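Local atomic coordinates of leucine aminopeptidase 1 (Caenorhabditis elegans, PDB entry 2HC9), a protein that removes N-terminal amino acids, preferably leucine, from peptides as a two-zinc M17 aminopeptidase and probably serves as a digestive enzyme. Residues T130-S135 with G465-G470; I390-A395 with F476-G481; L409-L414 with A419-S424. The protein carries 1 engineered substitution. All coordinates share one frame; numbering follows the deposited sequence.

Contact 1: T130-S135 with G465-G470; sequences TFCKFS and GDRGTG. With SO4 (sulfate ion), chain E.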
loop_
_atom_site.group_PDB
_atom_site.type_symbol
_atom_site.label_atom_id
_atom_site.label_comp_id
_atom_site.label_asym_id
_atom_site.label_seq_id
_atom_site.Cartn_x
_atom_site.Cartn_y
_atom_site.Cartn_z
ATOM N N THR A 130 37.609 -3.060 6.596
ATOM C CA THR A 130 37.343 -1.651 6.904
ATOM C C THR A 130 38.160 -0.712 6.015
ATOM O O THR A 130 38.002 0.498 6.102
ATOM C CB THR A 130 37.661 -1.295 8.380
ATOM O OG1 THR A 130 39.084 -1.373 8.597
ATOM C CG2 THR A 130 36.864 -2.215 9.368
ATOM N N PHE A 131 39.060 -1.269 5.195
ATOM C CA PHE A 131 39.835 -0.461 4.247
ATOM C C PHE A 131 39.191 -0.489 2.872
ATOM O O PHE A 131 39.557 -1.300 2.007
ATOM C CB PHE A 131 41.329 -0.843 4.262
ATOM C CG PHE A 131 42.007 -0.384 5.535
ATOM C CD1 PHE A 131 42.379 0.944 5.686
ATOM C CD2 PHE A 131 42.122 -1.237 6.608
ATOM C CE1 PHE A 131 42.932 1.401 6.881
ATOM C CE2 PHE A 131 42.678 -0.798 7.816
ATOM C CZ PHE A 131 43.081 0.516 7.950
ATOM N N CYS A 132 38.157 0.340 2.715
ATOM C CA CYS A 132 37.312 0.253 1.511
ATOM C C CYS A 132 38.079 0.851 0.336
ATOM O O CYS A 132 38.451 2.025 0.363
ATOM C CB CYS A 132 35.994 1.023 1.736
ATOM S SG CYS A 132 35.126 0.491 3.226
ATOM N N LYS A 133 38.312 0.050 -0.694
ATOM C CA LYS A 133 39.061 0.520 -1.866
ATOM C C LYS A 133 38.283 1.579 -2.625
ATOM O O LYS A 133 38.863 2.545 -3.122
ATOM C CB LYS A 133 39.394 -0.650 -2.806
ATOM C CG LYS A 133 40.442 -1.589 -2.239
ATOM C CD LYS A 133 40.939 -2.554 -3.303
ATOM C CE LYS A 133 42.110 -3.394 -2.755
ATOM N NZ LYS A 133 42.816 -4.024 -3.927
ATOM N N PHE A 134 36.968 1.398 -2.743
ATOM C CA PHE A 134 36.253 2.151 -3.757
ATOM C C PHE A 134 35.758 3.524 -3.288
ATOM O O PHE A 134 35.011 3.626 -2.314
ATOM C CB PHE A 134 35.086 1.353 -4.356
ATOM C CG PHE A 134 34.499 2.032 -5.562
ATOM C CD1 PHE A 134 35.113 1.895 -6.805
ATOM C CD2 PHE A 134 33.397 2.871 -5.440
ATOM C CE1 PHE A 134 34.602 2.562 -7.933
ATOM C CE2 PHE A 134 32.896 3.557 -6.571
ATOM C CZ PHE A 134 33.502 3.372 -7.798
ATOM N N SER A 135 36.155 4.580 -4.000
ATOM C CA SER A 135 35.547 5.911 -3.772
ATOM C C SER A 135 35.632 6.726 -5.046
ATOM O O SER A 135 36.614 6.647 -5.777
ATOM C CB SER A 135 36.261 6.675 -2.643
ATOM O OG SER A 135 35.675 7.967 -2.494
ATOM N N GLY A 465 25.602 -1.595 6.125
ATOM C CA GLY A 465 25.461 -0.168 5.874
ATOM C C GLY A 465 25.617 0.008 4.377
ATOM O O GLY A 465 24.995 -0.717 3.587
ATOM N N ASP A 466 26.484 0.923 3.961
ATOM C CA ASP A 466 26.670 1.264 2.550
ATOM C C ASP A 466 27.821 0.525 1.872
ATOM O O ASP A 466 28.245 0.921 0.766
ATOM C CB ASP A 466 26.901 2.774 2.425
ATOM C CG ASP A 466 25.723 3.572 2.905
ATOM O OD1 ASP A 466 24.602 3.069 2.776
ATOM O OD2 ASP A 466 25.912 4.693 3.409
ATOM N N ARG A 467 28.358 -0.490 2.544
ATOM C CA ARG A 467 29.587 -1.121 2.101
ATOM C C ARG A 467 29.490 -2.641 2.024
ATOM O O ARG A 467 28.940 -3.273 2.916
ATOM C CB ARG A 467 30.735 -0.718 3.042
ATOM C CG ARG A 467 31.121 0.769 2.887
ATOM C CD ARG A 467 31.774 1.046 1.524
ATOM N NE ARG A 467 32.455 2.353 1.487
ATOM C CZ ARG A 467 33.214 2.775 0.476
ATOM N NH1 ARG A 467 33.413 1.993 -0.587
ATOM N NH2 ARG A 467 33.822 3.966 0.548
ATOM N N GLY A 468 30.058 -3.213 0.962
ATOM C CA GLY A 468 30.297 -4.648 0.908
ATOM C C GLY A 468 31.204 -5.093 2.046
ATOM O O GLY A 468 32.147 -4.375 2.433
ATOM N N THR A 469 30.919 -6.274 2.588
ATOM C CA THR A 469 31.789 -6.841 3.637
ATOM C C THR A 469 32.949 -7.651 3.061
ATOM O O THR A 469 33.898 -7.992 3.781
ATOM C CB THR A 469 30.987 -7.773 4.564
ATOM O OG1 THR A 469 30.277 -8.735 3.753
ATOM C CG2 THR A 469 29.985 -6.966 5.419
ATOM N N GLY A 470 32.860 -8.032 1.785
ATOM C CA GLY A 470 33.840 -8.973 1.253
ATOM C C GLY A 470 33.693 -10.403 1.769
ATOM O O GLY A 470 34.677 -11.116 1.937
HETATM S S SO4 E . 33.565 4.734 4.262
HETATM O O1 SO4 E . 34.699 4.322 5.096
HETATM O O2 SO4 E . 34.044 5.223 2.967
HETATM O O3 SO4 E . 32.670 3.573 4.100
HETATM O O4 SO4 E . 32.815 5.832 4.872
#
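Arg467, on the second strand of the two-stranded antiparallel hairpin 463-464/467-468 of the catalytic domain, reaches across to Cys132 and Phe134 in the loop that follows helix 120-128 of the N-terminal domain, so the contact joins the two domains. The guanidinium takes hold of one backbone oxygen end-on: NH1 of Arg467 lies 2.9 Å from Phe134 O and approaches a lone pair in the carbonyl plane, while NH2 of Arg467 stands 3.1 Å from the same Phe134 O with a more bent N-H geometry (139°). That oxygen sits only 3° out of the guanidinium plane, so both bonds are made at the edge of the group. Over one face lies Cys132, whose CB is 3.5 Å from Arg467 CZ. With its SG anti to the carbonyl carbon (chi1 -54°), Cys132 runs alongside the arginine chain, the sulfur 3.7 Å from Arg467 NE; a small, weakly polar side chain suits this place against the face of a cation. Asp178 of helix 157-178 forms a salt bridge with NH1, and its other oxygen accepts from Gly468 N. Bent at chi2, the arginine presents a second edge to a sulfate ion, probably from the crystallisation liquor and also bound by Lys98 NZ: Arg467 NE donates to sulfate O3 at 2.9 Å and Arg467 NH2 to sulfate O2 at 2.7 Å.

Contact 2: I390-A395 with F476-G481; sequences IKAGKA and FSTLLG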
loop_
_atom_site.group_PDB
_atom_site.type_symbol
_atom_site.label_atom_id
_atom_site.label_comp_id
_atom_site.label_asym_id
_atom_site.label_seq_id
_atom_site.Cartn_x
_atom_site.Cartn_y
_atom_site.Cartn_z
ATOM N N ILE A 390 29.496 -24.948 8.521
ATOM C CA ILE A 390 29.149 -24.170 9.720
ATOM C C ILE A 390 30.417 -23.958 10.551
ATOM O O ILE A 390 30.706 -22.844 11.045
ATOM C CB ILE A 390 28.013 -24.856 10.539
ATOM C CG1 ILE A 390 26.680 -24.693 9.802
ATOM C CG2 ILE A 390 27.878 -24.220 11.932
ATOM C CD1 ILE A 390 25.616 -25.744 10.198
ATOM N N LYS A 391 31.188 -25.035 10.678
ATOM C CA LYS A 391 32.471 -24.973 11.367
ATOM C C LYS A 391 33.451 -23.974 10.696
ATOM O O LYS A 391 34.117 -23.165 11.385
ATOM C CB LYS A 391 33.071 -26.387 11.398
ATOM C CG LYS A 391 34.496 -26.433 11.911
ATOM C CD LYS A 391 34.943 -27.881 11.999
ATOM C CE LYS A 391 36.451 -28.001 12.151
ATOM N NZ LYS A 391 36.809 -29.429 12.375
ATOM N N ALA A 392 33.523 -24.034 9.368
ATOM C CA ALA A 392 34.299 -23.061 8.576
ATOM C C ALA A 392 33.828 -21.619 8.779
ATOM O O ALA A 392 34.659 -20.710 8.845
ATOM C CB ALA A 392 34.280 -23.430 7.089
ATOM N N GLY A 393 32.509 -21.406 8.882
ATOM C CA GLY A 393 31.960 -20.064 9.176
ATOM C C GLY A 393 32.446 -19.531 10.513
ATOM O O GLY A 393 32.783 -18.346 10.629
ATOM N N LYS A 394 32.473 -20.402 11.517
ATOM C CA LYS A 394 32.913 -20.027 12.855
ATOM C C LYS A 394 34.407 -19.688 12.850
ATOM O O LYS A 394 34.817 -18.696 13.445
ATOM C CB LYS A 394 32.607 -21.127 13.881
ATOM C CG LYS A 394 31.100 -21.203 14.251
ATOM C CD LYS A 394 30.912 -22.145 15.437
ATOM C CE LYS A 394 29.475 -22.659 15.572
ATOM N NZ LYS A 394 28.556 -21.571 15.903
ATOM N N ALA A 395 35.195 -20.496 12.139
ATOM C CA ALA A 395 36.651 -20.306 12.125
ATOM C C ALA A 395 37.072 -19.099 11.293
ATOM O O ALA A 395 38.124 -18.530 11.548
ATOM C CB ALA A 395 37.357 -21.569 11.634
ATOM N N PHE A 476 35.714 -19.712 2.363
ATOM C CA PHE A 476 36.240 -20.795 1.538
ATOM C C PHE A 476 37.710 -21.094 1.766
ATOM O O PHE A 476 38.156 -22.202 1.535
ATOM C CB PHE A 476 35.918 -20.604 0.060
ATOM C CG PHE A 476 34.487 -20.913 -0.254
ATOM C CD1 PHE A 476 34.072 -22.233 -0.376
ATOM C CD2 PHE A 476 33.541 -19.892 -0.325
ATOM C CE1 PHE A 476 32.718 -22.545 -0.607
ATOM C CE2 PHE A 476 32.191 -20.186 -0.579
ATOM C CZ PHE A 476 31.780 -21.519 -0.711
ATOM N N SER A 477 38.450 -20.104 2.239
ATOM C CA SER A 477 39.831 -20.353 2.655
ATOM C C SER A 477 39.877 -21.327 3.811
ATOM O O SER A 477 40.701 -22.231 3.813
ATOM C CB SER A 477 40.510 -19.044 3.056
ATOM O OG SER A 477 40.730 -18.307 1.877
ATOM N N THR A 478 38.986 -21.151 4.788
ATOM C CA THR A 478 38.949 -22.068 5.943
ATOM C C THR A 478 38.323 -23.389 5.555
ATOM O O THR A 478 38.791 -24.434 5.991
ATOM C CB THR A 478 38.257 -21.528 7.254
ATOM O OG1 THR A 478 36.891 -21.159 7.009
ATOM C CG2 THR A 478 39.032 -20.349 7.867
ATOM N N LEU A 479 37.285 -23.361 4.728
ATOM C CA LEU A 479 36.626 -24.616 4.319
ATOM C C LEU A 479 37.534 -25.532 3.475
ATOM O O LEU A 479 37.596 -26.762 3.704
ATOM C CB LEU A 479 35.322 -24.321 3.553
ATOM C CG LEU A 479 34.518 -25.558 3.095
ATOM C CD1 LEU A 479 34.012 -26.312 4.324
ATOM C CD2 LEU A 479 33.342 -25.098 2.237
ATOM N N LEU A 480 38.230 -24.932 2.511
ATOM C CA LEU A 480 39.005 -25.692 1.530
ATOM C C LEU A 480 40.520 -25.534 1.725
ATOM O O LEU A 480 41.313 -26.055 0.937
ATOM C CB LEU A 480 38.621 -25.291 0.108
ATOM C CG LEU A 480 37.123 -25.373 -0.255
ATOM C CD1 LEU A 480 36.894 -24.846 -1.668
ATOM C CD2 LEU A 480 36.685 -26.859 -0.176
ATOM N N GLY A 481 40.912 -24.813 2.770
ATOM C CA GLY A 481 42.334 -24.529 3.033
ATOM C C GLY A 481 43.200 -25.742 3.348
ATOM O O GLY A 481 44.421 -25.674 3.222
#
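Thr478 OG1 lies 2.9 Å from Ala392 O, where helix 473-480 packs against helix 383-396. Thr478 is modelled in two conformers, and what is said of its side chain holds for one of them. In it chi1 (59°) sets OG1 between the backbone N and the carbonyl carbon, and leaves CG2 4.1 Å from Ala395 C. The firmer packing rests on Ala392, whose methyl fits against the base of the Leu479 side chain: Ala392 CB is 3.8 Å from Leu479 CB, and Leu479 CD1 closes over the same Ala392 CB at 4.0 Å. Alanine suits the spot because the CA atoms of Ala392 and Leu479 are just 5.1 Å apart, and the local axes come within 8.3 Å at 128° between their directions.

Further out, Leu479 also lies on Glu388 and Ile389 of helix 383-396 and on Phe358 of the central sheet, while Phe476 meets Phe358 edge-to-face. Ser396 OG, one turn on, is hydrogen-bonded to Ala392 O, and Thr478 OG1 to Leu475 O. In this conformer threonine thus serves twice, its methyl resting against Ala395 and its hydroxyl sitting among main-chain carbonyls, which keeps a polar atom compatible with close apolar packing.

Contact 3: L409-L414 with A419-S424; sequences LFFGDL and ADMKNS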
loop_
_atom_site.group_PDB
_atom_site.type_symbol
_atom_site.label_atom_id
_atom_site.label_comp_id
_atom_site.label_asym_id
_atom_site.label_seq_id
_atom_site.Cartn_x
_atom_site.Cartn_y
_atom_site.Cartn_z
ATOM N N LEU A 409 9.288 -32.226 0.282
ATOM C CA LEU A 409 8.250 -31.411 0.938
ATOM C C LEU A 409 8.002 -30.083 0.225
ATOM O O LEU A 409 6.878 -29.595 0.230
ATOM C CB LEU A 409 8.619 -31.119 2.394
ATOM C CG LEU A 409 8.644 -32.324 3.348
ATOM C CD1 LEU A 409 9.019 -31.787 4.754
ATOM C CD2 LEU A 409 7.270 -33.037 3.363
ATOM N N PHE A 410 9.047 -29.495 -0.360
ATOM C CA PHE A 410 8.984 -28.086 -0.763
ATOM C C PHE A 410 9.008 -27.830 -2.270
ATOM O O PHE A 410 8.601 -26.768 -2.715
ATOM C CB PHE A 410 10.113 -27.272 -0.104
ATOM C CG PHE A 410 10.155 -27.354 1.408
ATOM C CD1 PHE A 410 8.980 -27.475 2.167
ATOM C CD2 PHE A 410 11.380 -27.227 2.070
ATOM C CE1 PHE A 410 9.021 -27.521 3.566
ATOM C CE2 PHE A 410 11.456 -27.257 3.489
ATOM C CZ PHE A 410 10.265 -27.399 4.243
ATOM N N PHE A 411 9.492 -28.778 -3.066
ATOM C CA PHE A 411 9.642 -28.509 -4.512
ATOM C C PHE A 411 8.289 -28.321 -5.207
ATOM O O PHE A 411 8.168 -27.617 -6.235
ATOM C CB PHE A 411 10.524 -29.573 -5.192
ATOM C CG PHE A 411 10.722 -29.343 -6.680
ATOM C CD1 PHE A 411 11.406 -28.216 -7.136
ATOM C CD2 PHE A 411 10.200 -30.231 -7.610
ATOM C CE1 PHE A 411 11.570 -27.986 -8.504
ATOM C CE2 PHE A 411 10.376 -30.022 -8.983
ATOM C CZ PHE A 411 11.060 -28.899 -9.426
ATOM N N GLY A 412 7.255 -28.904 -4.611
ATOM C CA GLY A 412 5.889 -28.681 -5.080
ATOM C C GLY A 412 5.451 -27.217 -5.049
ATOM O O GLY A 412 4.523 -26.830 -5.769
ATOM N N ASP A 413 6.114 -26.394 -4.235
ATOM C CA ASP A 413 5.915 -24.934 -4.300
ATOM C C ASP A 413 6.175 -24.358 -5.717
ATOM O O ASP A 413 5.642 -23.293 -6.063
ATOM C CB ASP A 413 6.810 -24.221 -3.279
ATOM C CG ASP A 413 6.403 -24.500 -1.831
ATOM O OD1 ASP A 413 5.249 -24.967 -1.577
ATOM O OD2 ASP A 413 7.244 -24.227 -0.943
ATOM N N LEU A 414 6.974 -25.056 -6.524
ATOM C CA LEU A 414 7.327 -24.570 -7.862
ATOM C C LEU A 414 6.604 -25.327 -8.960
ATOM O O LEU A 414 7.024 -25.303 -10.104
ATOM C CB LEU A 414 8.851 -24.663 -8.074
ATOM C CG LEU A 414 9.640 -23.831 -7.068
ATOM C CD1 LEU A 414 11.148 -24.061 -7.238
ATOM C CD2 LEU A 414 9.292 -22.354 -7.238
ATOM N N ALA A 419 5.065 -26.143 -17.739
ATOM C CA ALA A 419 6.501 -26.351 -17.874
ATOM C C ALA A 419 6.942 -27.305 -16.793
ATOM O O ALA A 419 6.151 -27.706 -15.946
ATOM C CB ALA A 419 7.261 -25.024 -17.749
ATOM N N ASP A 420 8.215 -27.681 -16.820
ATOM C CA ASP A 420 8.716 -28.610 -15.822
ATOM C C ASP A 420 8.650 -28.020 -14.417
ATOM O O ASP A 420 8.471 -28.745 -13.449
ATOM C CB ASP A 420 10.155 -29.013 -16.153
ATOM C CG ASP A 420 10.238 -29.892 -17.382
ATOM O OD1 ASP A 420 9.258 -30.619 -17.683
ATOM O OD2 ASP A 420 11.304 -29.874 -18.033
ATOM N N MET A 421 8.739 -26.698 -14.320
ATOM C CA MET A 421 8.598 -26.018 -13.021
ATOM C C MET A 421 8.442 -24.528 -13.283
ATOM O O MET A 421 8.728 -24.043 -14.390
ATOM C CB MET A 421 9.844 -26.241 -12.146
ATOM C CG MET A 421 11.110 -25.611 -12.746
ATOM S SD MET A 421 12.627 -26.413 -12.179
ATOM C CE MET A 421 12.602 -27.779 -13.332
ATOM N N LYS A 422 7.989 -23.810 -12.265
ATOM C CA LYS A 422 8.057 -22.339 -12.263
ATOM C C LYS A 422 9.345 -21.951 -11.535
ATOM O O LYS A 422 9.877 -22.755 -10.789
ATOM C CB LYS A 422 6.870 -21.772 -11.479
ATOM C CG LYS A 422 5.497 -22.011 -12.098
ATOM C CD LYS A 422 4.425 -21.166 -11.396
ATOM C CE LYS A 422 3.060 -21.384 -12.066
ATOM N NZ LYS A 422 1.966 -20.614 -11.387
ATOM N N ASN A 423 9.816 -20.723 -11.716
ATOM C CA ASN A 423 10.983 -20.257 -10.956
ATOM C C ASN A 423 10.679 -19.706 -9.553
ATOM O O ASN A 423 11.571 -19.591 -8.732
ATOM C CB ASN A 423 11.862 -19.295 -11.797
ATOM C CG ASN A 423 11.271 -17.883 -11.931
ATOM O OD1 ASN A 423 10.067 -17.708 -12.070
ATOM N ND2 ASN A 423 12.136 -16.874 -11.948
ATOM N N SER A 424 9.421 -19.382 -9.268
ATOM C CA SER A 424 9.085 -18.893 -7.933
ATOM C C SER A 424 7.636 -19.184 -7.613
ATOM O O SER A 424 6.897 -19.724 -8.444
ATOM C CB SER A 424 9.404 -17.394 -7.773
ATOM O OG SER A 424 8.369 -16.607 -8.266
HETATM O O HOH W 1 5.030 -21.544 -8.119
#
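Near the active site, Leu414 and Phe411 of segment 409-414 pack against 421-424, where Ser424 lies beside Arg338, predicted to be an active-site residue. Lys422 N donates to Leu414 O at 2.8 Å in a nearly straight bond (172°), the donor tilted 23° from the carbonyl plane. Beside this bond Leu414 lays its side chain along the other backbone: CG is anti to the carbonyl carbon (chi1 -60°), which brings Leu414 CD2 to 3.5 Å from Ser424 CA, and a branched apolar end suits a surface made mainly of main chain. Lys422 O, buried here with no partner in the model, lies 3.5 Å from Leu414 CB.

Met421 makes a Met-aromatic contact with Phe411. The sulfur stands at the edge of the ring, Met421 SD 4.0 Å from Phe411 CZ, and the two side chains cross at about a right angle; Met421 CB touches that same CZ obliquely, also at 4.0 Å. A flexible thioether fits well beside the ring hydrogens.

The second segment carries the weakly bonded outer strand, about 421-422, of a small three-stranded sheet, running parallel to 327-329, with Met421 and Asn423 bonded to the backbone of Glu329. On the first segment, Asp413 N and Leu414 N bond to Phe410 O and Phe411 O, the i+3 pattern of the 3-10 turn at 412-413. Asp413 turns its carboxylate to the amides of Asp430 and Gly431. Asn423 O accepts from Arg338, and the side-chain ND2 of Asn423 bonds to Ala335 O of the bicarbonate pocket. One water donates to Asp413 O (2.8 Å) and to Ser424 O (2.6 Å), bridging two carbonyl oxygens of the two segments.

Along the chain, contact 1 opens in the N-terminal domain at 130-135 and closes at 465-470 in the catalytic domain, spanning the first segment of contact 2 and all of contact 3. Contact 2 begins within that span and ends beyond it, so the two interleave, and strand 467-468 is followed directly by helix 473-480. Their centres are about 22 Å apart, on opposite sides of the chain's centre. Contact 3, a local pairing of neighbouring segments, lies about 37 Å from contact 1 and 32 Å from contact 2, centre to centre. Together they run from the domain junction, through helix packing beside the central sheet, to a far part of the catalytic domain in the neighbourhood of the active site.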